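Local structure of acinetobacter secreted protease CpaA (Acinetobacter nosocomialis M2, 6O38) at residues Asn195-Gly200 with Asp217-Ser222; Thr211-Gly216 with Asp234-Lys239; Gly30-Asn35 with Tyr56-Asp61. The protein is a secreted zinc metalloprotease, probably of the reprolysin-like type, that forms a complex with its chaperone CpaB and is exported by the type II secretion system. One frame throughout, in Å; residues are numbered along the deposited sequence.

Interaction 1: Asn195-Gly200 with Asp217-Ser222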
ATOM      1  N   ASN A 195      -2.673  25.348 -13.700  1.00 41.22           N
ATOM      2  CA  ASN A 195      -1.957  25.131 -14.946  1.00 41.28           C
ATOM      3  C   ASN A 195      -0.644  25.901 -14.890  1.00 41.71           C
ATOM      4  O   ASN A 195      -0.630  27.088 -14.549  1.00 43.45           O
ATOM      5  CB  ASN A 195      -2.795  25.579 -16.144  1.00 43.39           C
ATOM      6  CG  ASN A 195      -4.061  24.761 -16.306  1.00 42.81           C
ATOM      7  OD1 ASN A 195      -4.061  23.549 -16.090  1.00 40.80           O
ATOM      8  ND2 ASN A 195      -5.148  25.421 -16.686  1.00 44.53           N
ATOM      9  N   VAL A 196       0.458  25.217 -15.208  1.00 39.20           N
ATOM     10  CA  VAL A 196       1.778  25.818 -15.063  1.00 39.21           C
ATOM     11  C   VAL A 196       1.936  27.064 -15.926  1.00 42.44           C
ATOM     12  O   VAL A 196       2.778  27.919 -15.629  1.00 43.16           O
ATOM     13  CB  VAL A 196       2.873  24.774 -15.370  1.00 36.94           C
ATOM     14  CG1 VAL A 196       3.006  24.547 -16.871  1.00 38.26           C
ATOM     15  CG2 VAL A 196       4.195  25.198 -14.753  1.00 35.95           C
ATOM     16  N   GLN A 197       1.139  27.196 -16.990  1.00 40.12           N
ATOM     17  CA  GLN A 197       1.168  28.410 -17.795  1.00 43.18           C
ATOM     18  C   GLN A 197       0.678  29.624 -17.016  1.00 44.27           C
ATOM     19  O   GLN A 197       1.046  30.754 -17.354  1.00 45.62           O
ATOM     20  CB  GLN A 197       0.321  28.228 -19.058  1.00 44.38           C
ATOM     21  CG  GLN A 197      -1.181  28.227 -18.802  1.00 44.58           C
ATOM     22  CD  GLN A 197      -1.995  27.956 -20.054  1.00 45.42           C
ATOM     23  OE1 GLN A 197      -1.576  28.282 -21.165  1.00 46.90           O
ATOM     24  NE2 GLN A 197      -3.170  27.361 -19.878  1.00 44.45           N
ATOM     25  N   GLN A 198      -0.139  29.414 -15.982  1.00 45.02           N
ATOM     26  CA  GLN A 198      -0.646  30.521 -15.180  1.00 45.74           C
ATOM     27  C   GLN A 198       0.398  31.053 -14.206  1.00 44.86           C
ATOM     28  O   GLN A 198       0.391  32.249 -13.892  1.00 45.65           O
ATOM     29  CB  GLN A 198      -1.894  30.078 -14.415  1.00 45.19           C
ATOM     30  CG  GLN A 198      -3.043  29.638 -15.309  1.00 45.92           C
ATOM     31  CD  GLN A 198      -4.173  28.990 -14.532  1.00 44.95           C
ATOM     32  OE1 GLN A 198      -4.026  28.671 -13.353  1.00 43.89           O
ATOM     33  NE2 GLN A 198      -5.307  28.788 -15.193  1.00 45.58           N
ATOM     34  N   ILE A 199       1.298  30.196 -13.725  1.00 45.40           N
ATOM     35  CA  ILE A 199       2.242  30.568 -12.676  1.00 43.47           C
ATOM     36  C   ILE A 199       3.679  30.638 -13.164  1.00 42.81           C
ATOM     37  O   ILE A 199       4.546  31.121 -12.415  1.00 41.54           O
ATOM     38  CB  ILE A 199       2.147  29.609 -11.471  1.00 40.72           C
ATOM     39  CG1 ILE A 199       2.439  28.174 -11.913  1.00 38.89           C
ATOM     40  CG2 ILE A 199       0.772  29.694 -10.831  1.00 41.50           C
ATOM     41  CD1 ILE A 199       2.522  27.189 -10.769  1.00 36.11           C
ATOM     42  N   GLY A 200       3.966  30.185 -14.381  1.00 41.79           N
ATOM     43  CA  GLY A 200       5.320  30.261 -14.894  1.00 41.30           C
ATOM     44  C   GLY A 200       6.222  29.169 -14.338  1.00 37.98           C
ATOM     45  O   GLY A 200       5.779  28.074 -13.987  1.00 36.19           O
ATOM     46  N   ASP A 217       0.295  20.163 -23.553  1.00 39.36           N
ATOM     47  CA  ASP A 217       0.580  20.877 -24.789  1.00 41.64           C
ATOM     48  C   ASP A 217      -0.185  22.193 -24.800  1.00 43.97           C
ATOM     49  O   ASP A 217      -1.399  22.222 -24.575  1.00 43.99           O
ATOM     50  CB  ASP A 217       0.212  20.023 -26.000  1.00 41.33           C
ATOM     51  CG  ASP A 217       1.164  18.859 -26.202  1.00 39.60           C
ATOM     52  OD1 ASP A 217       2.301  18.921 -25.686  1.00 39.09           O
ATOM     53  OD2 ASP A 217       0.780  17.884 -26.883  1.00 38.77           O
ATOM     54  N   GLY A 218       0.527  23.287 -25.057  1.00 40.78           N
ATOM     55  CA  GLY A 218      -0.031  24.610 -24.884  1.00 42.88           C
ATOM     56  C   GLY A 218      -0.057  25.097 -23.453  1.00 42.62           C
ATOM     57  O   GLY A 218      -0.523  26.217 -23.204  1.00 44.26           O
ATOM     58  N   ASN A 219       0.429  24.291 -22.506  1.00 42.60           N
ATOM     59  CA  ASN A 219       0.493  24.661 -21.089  1.00 41.78           C
ATOM     60  C   ASN A 219       1.747  23.985 -20.528  1.00 39.72           C
ATOM     61  O   ASN A 219       1.691  22.858 -20.030  1.00 37.15           O
ATOM     62  CB  ASN A 219      -0.771  24.227 -20.359  1.00 40.50           C
ATOM     63  CG  ASN A 219      -0.623  24.256 -18.850  1.00 39.05           C
ATOM     64  OD1 ASN A 219      -0.037  25.179 -18.286  1.00 39.92           O
ATOM     65  ND2 ASN A 219      -1.154  23.235 -18.188  1.00 36.88           N
ATOM     66  N   TRP A 220       2.870  24.699 -20.590  1.00 37.97           N
ATOM     67  CA  TRP A 220       4.157  24.036 -20.436  1.00 36.22           C
ATOM     68  C   TRP A 220       5.250  25.070 -20.216  1.00 37.61           C
ATOM     69  O   TRP A 220       5.235  26.137 -20.834  1.00 40.63           O
ATOM     70  CB  TRP A 220       4.473  23.188 -21.677  1.00 36.17           C
ATOM     71  CG  TRP A 220       5.770  22.437 -21.612  1.00 34.48           C
ATOM     72  CD1 TRP A 220       5.954  21.156 -21.179  1.00 31.79           C
ATOM     73  CD2 TRP A 220       7.061  22.915 -22.010  1.00 35.79           C
ATOM     74  NE1 TRP A 220       7.281  20.810 -21.275  1.00 31.12           N
ATOM     75  CE2 TRP A 220       7.981  21.872 -21.782  1.00 33.42           C
ATOM     76  CE3 TRP A 220       7.530  24.125 -22.532  1.00 38.91           C
ATOM     77  CZ2 TRP A 220       9.341  22.003 -22.058  1.00 33.98           C
ATOM     78  CZ3 TRP A 220       8.879  24.253 -22.805  1.00 39.50           C
ATOM     79  CH2 TRP A 220       9.769  23.197 -22.569  1.00 36.98           C
ATOM     80  N   VAL A 221       6.192  24.739 -19.333  1.00 36.47           N
ATOM     81  CA  VAL A 221       7.432  25.483 -19.162  1.00 37.07           C
ATOM     82  C   VAL A 221       8.574  24.475 -19.127  1.00 34.84           C
ATOM     83  O   VAL A 221       8.365  23.270 -18.975  1.00 32.65           O
ATOM     84  CB  VAL A 221       7.433  26.357 -17.891  1.00 36.30           C
ATOM     85  CG1 VAL A 221       6.369  27.444 -17.985  1.00 38.96           C
ATOM     86  CG2 VAL A 221       7.227  25.499 -16.656  1.00 33.04           C
ATOM     87  N   SER A 222       9.800  24.983 -19.262  1.00 36.41           N
ATOM     88  CA  SER A 222      10.949  24.094 -19.382  1.00 34.81           C
ATOM     89  C   SER A 222      11.449  23.603 -18.031  1.00 31.58           C
ATOM     90  O   SER A 222      12.039  22.519 -17.951  1.00 29.89           O
ATOM     91  CB  SER A 222      12.084  24.798 -20.123  1.00 36.67           C
ATOM     92  OG  SER A 222      12.876  25.551 -19.222  1.00 35.48           O
TER

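Interaction 2: Thr211-Gly216 with Asp234-Lys239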
ATOM      1  N   THR A 211      -1.755  21.028  -3.647  1.00 41.82           N
ATOM      2  CA  THR A 211      -1.687  21.787  -4.889  1.00 42.51           C
ATOM      3  C   THR A 211      -1.328  20.841  -6.027  1.00 41.16           C
ATOM      4  O   THR A 211      -0.403  20.032  -5.899  1.00 39.42           O
ATOM      5  CB  THR A 211      -0.657  22.915  -4.788  1.00 42.34           C
ATOM      6  OG1 THR A 211      -0.869  23.654  -3.578  1.00 43.17           O
ATOM      7  CG2 THR A 211      -0.780  23.857  -5.977  1.00 43.74           C
ATOM      8  N   GLU A 212      -2.057  20.943  -7.136  1.00 42.62           N
ATOM      9  CA  GLU A 212      -1.889  20.046  -8.275  1.00 41.56           C
ATOM     10  C   GLU A 212      -1.543  20.884  -9.501  1.00 42.27           C
ATOM     11  O   GLU A 212      -2.363  21.685  -9.962  1.00 44.13           O
ATOM     12  CB  GLU A 212      -3.153  19.216  -8.498  1.00 42.09           C
ATOM     13  CG  GLU A 212      -3.072  18.235  -9.650  1.00 41.60           C
ATOM     14  CD  GLU A 212      -4.263  17.295  -9.690  1.00 42.36           C
ATOM     15  OE1 GLU A 212      -4.985  17.287 -10.710  1.00 43.10           O
ATOM     16  OE2 GLU A 212      -4.483  16.572  -8.695  1.00 42.07           O
ATOM     17  N   ILE A 213      -0.335  20.695 -10.025  1.00 37.88           N
ATOM     18  CA  ILE A 213       0.205  21.502 -11.114  1.00 38.83           C
ATOM     19  C   ILE A 213       0.252  20.641 -12.369  1.00 38.38           C
ATOM     20  O   ILE A 213       0.929  19.605 -12.396  1.00 36.62           O
ATOM     21  CB  ILE A 213       1.595  22.052 -10.767  1.00 38.09           C
ATOM     22  CG1 ILE A 213       1.515  22.920  -9.510  1.00 38.54           C
ATOM     23  CG2 ILE A 213       2.166  22.840 -11.936  1.00 39.44           C
ATOM     24  CD1 ILE A 213       2.849  23.163  -8.850  1.00 37.19           C
ATOM     25  N   ALA A 214      -0.460  21.070 -13.407  1.00 35.88           N
ATOM     26  CA  ALA A 214      -0.600  20.301 -14.636  1.00 35.91           C
ATOM     27  C   ALA A 214       0.287  20.861 -15.741  1.00 36.33           C
ATOM     28  O   ALA A 214       0.354  22.076 -15.947  1.00 37.50           O
ATOM     29  CB  ALA A 214      -2.056  20.288 -15.101  1.00 37.15           C
ATOM     30  N   PHE A 215       0.968  19.961 -16.446  1.00 35.63           N
ATOM     31  CA  PHE A 215       1.699  20.277 -17.665  1.00 36.81           C
ATOM     32  C   PHE A 215       0.981  19.654 -18.854  1.00 37.34           C
ATOM     33  O   PHE A 215       0.472  18.532 -18.763  1.00 35.93           O
ATOM     34  CB  PHE A 215       3.141  19.759 -17.603  1.00 35.28           C
ATOM     35  CG  PHE A 215       4.063  20.594 -16.758  1.00 35.13           C
ATOM     36  CD1 PHE A 215       3.862  20.717 -15.392  1.00 33.92           C
ATOM     37  CD2 PHE A 215       5.148  21.240 -17.329  1.00 36.29           C
ATOM     38  CE1 PHE A 215       4.718  21.479 -14.615  1.00 33.66           C
ATOM     39  CE2 PHE A 215       6.006  22.003 -16.560  1.00 36.08           C
ATOM     40  CZ  PHE A 215       5.791  22.122 -15.200  1.00 34.65           C
ATOM     41  N   GLY A 216       0.940  20.378 -19.970  1.00 36.47           N
ATOM     42  CA  GLY A 216       0.323  19.851 -21.171  1.00 37.05           C
ATOM     43  C   GLY A 216       0.809  20.584 -22.401  1.00 39.04           C
ATOM     44  O   GLY A 216       1.634  21.496 -22.325  1.00 40.13           O
ATOM     45  N   ASP A 234       2.124  20.085   3.787  1.00 39.35           N
ATOM     46  CA  ASP A 234       1.536  20.514   2.527  1.00 39.63           C
ATOM     47  C   ASP A 234       2.107  19.682   1.385  1.00 38.67           C
ATOM     48  O   ASP A 234       3.270  19.272   1.407  1.00 37.49           O
ATOM     49  CB  ASP A 234       1.796  22.001   2.281  1.00 39.68           C
ATOM     50  CG  ASP A 234       0.975  22.895   3.188  1.00 40.81           C
ATOM     51  OD1 ASP A 234      -0.063  22.431   3.704  1.00 41.69           O
ATOM     52  OD2 ASP A 234       1.360  24.068   3.372  1.00 40.87           O
ATOM     53  N   ARG A 235       1.277  19.429   0.375  1.00 40.21           N
ATOM     54  CA  ARG A 235       1.656  18.537  -0.710  1.00 39.25           C
ATOM     55  C   ARG A 235       1.489  19.221  -2.057  1.00 39.23           C
ATOM     56  O   ARG A 235       0.546  19.990  -2.265  1.00 40.52           O
ATOM     57  CB  ARG A 235       0.834  17.244  -0.680  1.00 39.70           C
ATOM     58  CG  ARG A 235       1.215  16.312   0.456  1.00 39.89           C
ATOM     59  CD  ARG A 235       0.575  14.946   0.301  1.00 40.31           C
ATOM     60  NE  ARG A 235       0.957  14.049   1.388  1.00 41.02           N
ATOM     61  CZ  ARG A 235       0.892  12.723   1.321  1.00 40.86           C
ATOM     62  NH1 ARG A 235       0.462  12.134   0.214  1.00 40.02           N
ATOM     63  NH2 ARG A 235       1.262  11.987   2.359  1.00 41.50           N
ATOM     64  N   ILE A 236       2.418  18.933  -2.965  1.00 37.22           N
ATOM     65  CA  ILE A 236       2.373  19.417  -4.339  1.00 37.14           C
ATOM     66  C   ILE A 236       2.480  18.213  -5.262  1.00 36.06           C
ATOM     67  O   ILE A 236       3.450  17.451  -5.182  1.00 34.79           O
ATOM     68  CB  ILE A 236       3.495  20.426  -4.640  1.00 36.67           C
ATOM     69  CG1 ILE A 236       3.275  21.724  -3.861  1.00 37.77           C
ATOM     70  CG2 ILE A 236       3.581  20.703  -6.134  1.00 36.75           C
ATOM     71  CD1 ILE A 236       4.351  22.758  -4.102  1.00 37.46           C
ATOM     72  N   ILE A 237       1.487  18.041  -6.129  1.00 37.60           N
ATOM     73  CA  ILE A 237       1.504  17.019  -7.170  1.00 36.72           C
ATOM     74  C   ILE A 237       1.773  17.709  -8.498  1.00 37.04           C
ATOM     75  O   ILE A 237       1.126  18.711  -8.828  1.00 38.40           O
ATOM     76  CB  ILE A 237       0.187  16.226  -7.212  1.00 37.24           C
ATOM     77  CG1 ILE A 237      -0.014  15.458  -5.904  1.00 37.17           C
ATOM     78  CG2 ILE A 237       0.177  15.269  -8.394  1.00 36.52           C
ATOM     79  CD1 ILE A 237      -1.347  14.749  -5.812  1.00 37.86           C
ATOM     80  N   ILE A 238       2.728  17.178  -9.256  1.00 35.76           N
ATOM     81  CA  ILE A 238       3.088  17.705 -10.566  1.00 36.29           C
ATOM     82  C   ILE A 238       2.783  16.629 -11.597  1.00 36.11           C
ATOM     83  O   ILE A 238       3.333  15.522 -11.530  1.00 34.95           O
ATOM     84  CB  ILE A 238       4.563  18.133 -10.626  1.00 35.72           C
ATOM     85  CG1 ILE A 238       4.852  19.179  -9.546  1.00 36.00           C
ATOM     86  CG2 ILE A 238       4.904  18.681 -12.001  1.00 36.67           C
ATOM     87  CD1 ILE A 238       6.280  19.676  -9.536  1.00 35.44           C
ATOM     88  N   LYS A 239       1.913  16.955 -12.553  1.00 36.59           N
ATOM     89  CA  LYS A 239       1.475  16.022 -13.578  1.00 36.60           C
ATOM     90  C   LYS A 239       1.775  16.593 -14.956  1.00 37.83           C
ATOM     91  O   LYS A 239       1.803  17.812 -15.150  1.00 39.22           O
ATOM     92  CB  LYS A 239      -0.033  15.748 -13.487  1.00 37.43           C
ATOM     93  CG  LYS A 239      -0.510  15.048 -12.232  1.00 36.87           C
ATOM     94  CD  LYS A 239      -2.032  15.016 -12.219  1.00 38.31           C
ATOM     95  CE  LYS A 239      -2.586  14.450 -10.924  1.00 38.36           C
ATOM     96  NZ  LYS A 239      -4.077  14.398 -10.947  1.00 39.55           N
TER

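Interaction 3: Gly30-Asn35 with Tyr56-Asp61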
ATOM      1  N   GLY A  30     -32.332  -8.177  14.179  1.00 79.92           N
ATOM      2  CA  GLY A  30     -32.853  -9.329  13.476  1.00 79.87           C
ATOM      3  C   GLY A  30     -33.031  -9.136  11.990  1.00 76.79           C
ATOM      4  O   GLY A  30     -33.441 -10.070  11.294  1.00 76.89           O
ATOM      5  N   ASN A  31     -32.725  -7.944  11.476  1.00 76.02           N
ATOM      6  CA  ASN A  31     -32.905  -7.607  10.062  1.00 73.62           C
ATOM      7  C   ASN A  31     -31.693  -6.768   9.659  1.00 71.74           C
ATOM      8  O   ASN A  31     -31.709  -5.539   9.785  1.00 70.77           O
ATOM      9  CB  ASN A  31     -34.215  -6.860   9.847  1.00 73.83           C
ATOM     10  CG  ASN A  31     -34.764  -7.032   8.449  1.00 73.82           C
ATOM     11  OD1 ASN A  31     -34.021  -7.282   7.503  1.00 73.50           O
ATOM     12  ND2 ASN A  31     -36.079  -6.908   8.314  1.00 74.82           N
ATOM     13  N   TRP A  32     -30.651  -7.433   9.163  1.00 72.66           N
ATOM     14  CA  TRP A  32     -29.367  -6.777   8.970  1.00 71.29           C
ATOM     15  C   TRP A  32     -28.608  -7.427   7.823  1.00 71.44           C
ATOM     16  O   TRP A  32     -28.750  -8.624   7.559  1.00 73.04           O
ATOM     17  CB  TRP A  32     -28.529  -6.827  10.255  1.00 71.76           C
ATOM     18  CG  TRP A  32     -27.092  -6.439  10.076  1.00 71.00           C
ATOM     19  CD1 TRP A  32     -26.570  -5.179  10.116  1.00 70.13           C
ATOM     20  CD2 TRP A  32     -25.990  -7.323   9.835  1.00 71.43           C
ATOM     21  NE1 TRP A  32     -25.212  -5.223   9.912  1.00 70.02           N
ATOM     22  CE2 TRP A  32     -24.832  -6.528   9.736  1.00 70.75           C
ATOM     23  CE3 TRP A  32     -25.873  -8.709   9.691  1.00 72.66           C
ATOM     24  CZ2 TRP A  32     -23.570  -7.073   9.502  1.00 71.19           C
ATOM     25  CZ3 TRP A  32     -24.620  -9.247   9.457  1.00 73.08           C
ATOM     26  CH2 TRP A  32     -23.486  -8.431   9.364  1.00 72.31           C
ATOM     27  N   VAL A  33     -27.799  -6.613   7.145  1.00 69.94           N
ATOM     28  CA  VAL A  33     -26.861  -7.083   6.133  1.00 70.20           C
ATOM     29  C   VAL A  33     -25.619  -6.207   6.222  1.00 68.81           C
ATOM     30  O   VAL A  33     -25.693  -5.035   6.603  1.00 67.80           O
ATOM     31  CB  VAL A  33     -27.486  -7.061   4.716  1.00 70.95           C
ATOM     32  CG1 VAL A  33     -27.738  -5.631   4.262  1.00 69.55           C
ATOM     33  CG2 VAL A  33     -26.608  -7.810   3.721  1.00 72.08           C
ATOM     34  N   LYS A  34     -24.466  -6.785   5.885  1.00 69.36           N
ATOM     35  CA  LYS A  34     -23.204  -6.083   6.103  1.00 68.49           C
ATOM     36  C   LYS A  34     -22.939  -5.041   5.021  1.00 67.29           C
ATOM     37  O   LYS A  34     -22.626  -3.885   5.328  1.00 66.49           O
ATOM     38  CB  LYS A  34     -22.049  -7.085   6.173  1.00 69.49           C
ATOM     39  CG  LYS A  34     -20.794  -6.525   6.820  1.00 69.56           C
ATOM     40  CD  LYS A  34     -19.708  -7.582   6.938  1.00 71.01           C
ATOM     41  CE  LYS A  34     -18.622  -7.145   7.909  1.00 72.23           C
ATOM     42  NZ  LYS A  34     -19.161  -6.965   9.288  1.00 73.60           N
ATOM     43  N   ASN A  35     -23.059  -5.427   3.755  1.00 65.32           N
ATOM     44  CA  ASN A  35     -22.725  -4.558   2.633  1.00 64.65           C
ATOM     45  C   ASN A  35     -23.998  -4.051   1.969  1.00 64.90           C
ATOM     46  O   ASN A  35     -24.901  -4.838   1.665  1.00 66.29           O
ATOM     47  CB  ASN A  35     -21.848  -5.294   1.618  1.00 65.62           C
ATOM     48  CG  ASN A  35     -20.536  -5.763   2.216  1.00 65.66           C
ATOM     49  OD1 ASN A  35     -19.990  -5.128   3.119  1.00 64.84           O
ATOM     50  ND2 ASN A  35     -20.024  -6.882   1.718  1.00 67.09           N
ATOM     51  N   TYR A  56     -24.429  -4.577  14.894  1.00 81.14           N
ATOM     52  CA  TYR A  56     -23.360  -4.730  13.919  1.00 79.16           C
ATOM     53  C   TYR A  56     -23.343  -3.547  12.961  1.00 76.09           C
ATOM     54  O   TYR A  56     -24.395  -3.039  12.561  1.00 74.49           O
ATOM     55  CB  TYR A  56     -23.523  -6.031  13.131  1.00 78.14           C
ATOM     56  CG  TYR A  56     -23.244  -7.282  13.934  1.00 81.55           C
ATOM     57  CD1 TYR A  56     -22.580  -7.215  15.152  1.00 85.07           C
ATOM     58  CD2 TYR A  56     -23.637  -8.530  13.469  1.00 81.60           C
ATOM     59  CE1 TYR A  56     -22.320  -8.357  15.887  1.00 88.43           C
ATOM     60  CE2 TYR A  56     -23.382  -9.676  14.197  1.00 84.93           C
ATOM     61  CZ  TYR A  56     -22.723  -9.584  15.405  1.00 88.33           C
ATOM     62  OH  TYR A  56     -22.466 -10.723  16.132  1.00 92.11           O
ATOM     63  N   SER A  57     -22.141  -3.114  12.596  1.00 74.54           N
ATOM     64  CA  SER A  57     -21.988  -2.012  11.660  1.00 72.46           C
ATOM     65  C   SER A  57     -22.231  -2.481  10.231  1.00 69.86           C
ATOM     66  O   SER A  57     -22.015  -3.647   9.888  1.00 69.75           O
ATOM     67  CB  SER A  57     -20.592  -1.397  11.774  1.00 74.09           C
ATOM     68  OG  SER A  57     -20.397  -0.804  13.046  1.00 77.34           O
ATOM     69  N   SER A  58     -22.685  -1.553   9.394  1.00 69.07           N
ATOM     70  CA  SER A  58     -22.904  -1.802   7.980  1.00 67.49           C
ATOM     71  C   SER A  58     -22.036  -0.857   7.160  1.00 66.80           C
ATOM     72  O   SER A  58     -21.553   0.165   7.655  1.00 67.42           O
ATOM     73  CB  SER A  58     -24.381  -1.630   7.604  1.00 66.91           C
ATOM     74  OG  SER A  58     -25.185  -2.604   8.247  1.00 67.76           O
ATOM     75  N   TYR A  59     -21.839  -1.210   5.893  1.00 64.40           N
ATOM     76  CA  TYR A  59     -20.947  -0.474   5.009  1.00 63.52           C
ATOM     77  C   TYR A  59     -21.627  -0.259   3.667  1.00 62.10           C
ATOM     78  O   TYR A  59     -22.167  -1.203   3.082  1.00 62.16           O
ATOM     79  CB  TYR A  59     -19.618  -1.217   4.842  1.00 64.10           C
ATOM     80  CG  TYR A  59     -18.917  -1.463   6.159  1.00 66.16           C
ATOM     81  CD1 TYR A  59     -18.069  -0.508   6.705  1.00 67.28           C
ATOM     82  CD2 TYR A  59     -19.117  -2.641   6.865  1.00 67.47           C
ATOM     83  CE1 TYR A  59     -17.432  -0.725   7.912  1.00 69.93           C
ATOM     84  CE2 TYR A  59     -18.485  -2.867   8.074  1.00 69.94           C
ATOM     85  CZ  TYR A  59     -17.643  -1.905   8.591  1.00 71.33           C
ATOM     86  OH  TYR A  59     -17.012  -2.126   9.794  1.00 74.53           O
ATOM     87  N   LEU A  60     -21.598   0.981   3.186  1.00 62.62           N
ATOM     88  CA  LEU A  60     -22.330   1.388   1.995  1.00 61.80           C
ATOM     89  C   LEU A  60     -21.366   1.650   0.845  1.00 61.37           C
ATOM     90  O   LEU A  60     -20.390   2.392   1.002  1.00 61.37           O
ATOM     91  CB  LEU A  60     -23.163   2.641   2.272  1.00 61.74           C
ATOM     92  CG  LEU A  60     -23.862   3.274   1.067  1.00 61.24           C
ATOM     93  CD1 LEU A  60     -24.858   2.304   0.450  1.00 62.05           C
ATOM     94  CD2 LEU A  60     -24.548   4.573   1.462  1.00 61.52           C
ATOM     95  N   ASP A  61     -21.645   1.038  -0.303  1.00 61.47           N
ATOM     96  CA  ASP A  61     -20.914   1.339  -1.527  1.00 62.21           C
ATOM     97  C   ASP A  61     -21.247   2.758  -1.976  1.00 62.16           C
ATOM     98  O   ASP A  61     -22.418   3.087  -2.195  1.00 62.51           O
ATOM     99  CB  ASP A  61     -21.274   0.325  -2.612  1.00 64.06           C
ATOM    100  CG  ASP A  61     -20.552   0.581  -3.924  1.00 65.34           C
ATOM    101  OD1 ASP A  61     -19.601   1.389  -3.947  1.00 64.73           O
ATOM    102  OD2 ASP A  61     -20.943  -0.033  -4.939  1.00 67.08           O
TER

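Interaction 1: Asn195-Gly200 with Asp217-Ser222
N219 lays its side-chain amide across the N-terminal end of the short, weakly bonded helix at about 196-199, overlapping N195, V196 and Q197. Its CG stands anti to the backbone N (chi1 165°), and the amide beyond it reaches the helix start. N219 OD1 accepts the backbone N-H of Q197 at 2.7 Å, with an N-H...O angle of 153° and the donor almost in line with the side-chain C=O (177°). The backbone N of V196 lies 3.1 Å from N219 OD1, but its angle is too poor for a bond. The oxygen therefore has one well-formed hydrogen bond here, placed where the first turn of the helix presents its N-H groups, and the helix end would be expected to polarise this amide somewhat.

Around that bond, carbons of the helix segment pack against the amide of N219. CB of N195 sits 3.5 Å from N219 OD1. The CB and CG of Q197 come up to the same oxygen, and the Q197 and N219 side chains cross at about a right angle.

The helix directly follows strand 183-195, and the loop 217-222 follows strand 210-215, so the contact joins the ends of two neighbouring parallel strands; segment 217-222 belongs to the third StcE-type beta-sandwich region. N219 ND2 turns back to this edge with a weak hydrogen bond to the carbonyl O of A214.

Further along the loop, V221 points its CB toward the helix and its CG2 meets V196 CG2 at 3.6 Å. F215 touches both valines. On the other branch, V196 CG1 reaches the backbone N of W220 at 3.7 Å. G200, with positive phi just beyond the helix, brings its O to 4.0 Å from V221 CG2.

Interaction 2: Thr211-Gly216 with Asp234-Lys239
T211 to F215 pairs with R235 to K239 as parallel strands, their axes 4.7 Å apart at closest and inclined by 16°, in register T211-I236 through A214-K239. Five backbone hydrogen bonds tie them: R235 O takes T211 N, T211 O takes I237 N, I237 O takes I213 N, I213 O takes K239 N, and K239 O takes F215 N. The last is the most bent, with an N-H...O angle of 146°.

On one face E212 and K239 form a salt bridge, OE1 to NZ at 3.0 Å, with E212 OE2 also near, at 3.2 Å from K239 NZ. The two chains cross obliquely, and both are extended beyond CG, which lets carboxylate and ammonium meet. The opposite face, bearing T211, I213, I236 and I238, is apolar in its closest contacts: I213 CD1 meets I236 CG2 at 3.7 Å. F215 lies side by side with I238, its CE1 3.8 Å from I238 CG2, while K239 O stands at the ring edge.

R235 turns outward to a salt bridge with E268. Strand 183-195 runs parallel to 210-215 on one flank, strand 266-272 antiparallel to 235-240 on the other, and F224 of strand 223-224 packs on I213 and I238.

Interaction 3: Gly30-Asn35 with Tyr56-Asp61
W32 points its CB toward segment 56-61. Its CG is anti to the backbone N (chi1 168°); the indole beyond lies against Y56 and S58. W32 CD1 passes S58 OG at 3.5 Å. Next, W32 NE1 comes within 3.1 Å of the same S58 OG. Y56 CB stands over the five-membered ring of W32, 4.0 Å from its centroid and 29° off its normal, a CH-pi contact, with W32 CE2 3.7 Å from Y56 CB. W32 CZ2 has Y56 CB and, at the ring edge, S57 O as neighbours. At the far rim, W32 CH2 and CZ3 lie nearest Y56 CD2, where Y56 turns an edge to the W32 six-membered ring: an edge-to-face pair with centroids 5.4 Å apart and the W32 and Y56 planes at 71°. The opposite indole face has the backbone N of K34 over it.

The segments then join as parallel beta structure: strand 35-37 is the outermost strand, within this chain, of a small three-stranded sheet in the first StcE-type beta-sandwich region, with 58-61 at its centre and 71-74 beyond. S58 OG donates to V33 O at 3.0 Å, and Y59 N to K34 O at 2.8 Å. N35 and Y59 form the bridge that starts this pairing, with N35 CA 3.4 Å from Y59 O. S57 OG bonds away from the contact, to K73 and N75. E47 of the chaperone CpaB chain packs on K34 and N35, and E92 of CpaB on Y59.

In the fold
From the N terminus, interaction 3 comes first: it closes the 20 residues 36-55, which hold strand 47-52 and the rest of strand 35-37, and lies in the first StcE-type region where CpaB also touches. The chain then passes through the second such region before interaction 1, which closes 201-216, and interaction 2, which closes 217-233. These two cross, since their segments alternate along the chain as 195-200, 211-216, 217-222 and 234-239. They also touch: V196 N probably bonds to A214 O. Together they join strands 183-195, 210-215 and 235-240 with the helix and loop at their ends. Interaction 3 stays separate, its nearest atoms about 21 Å from interaction 2 and about 30 Å from interaction 1.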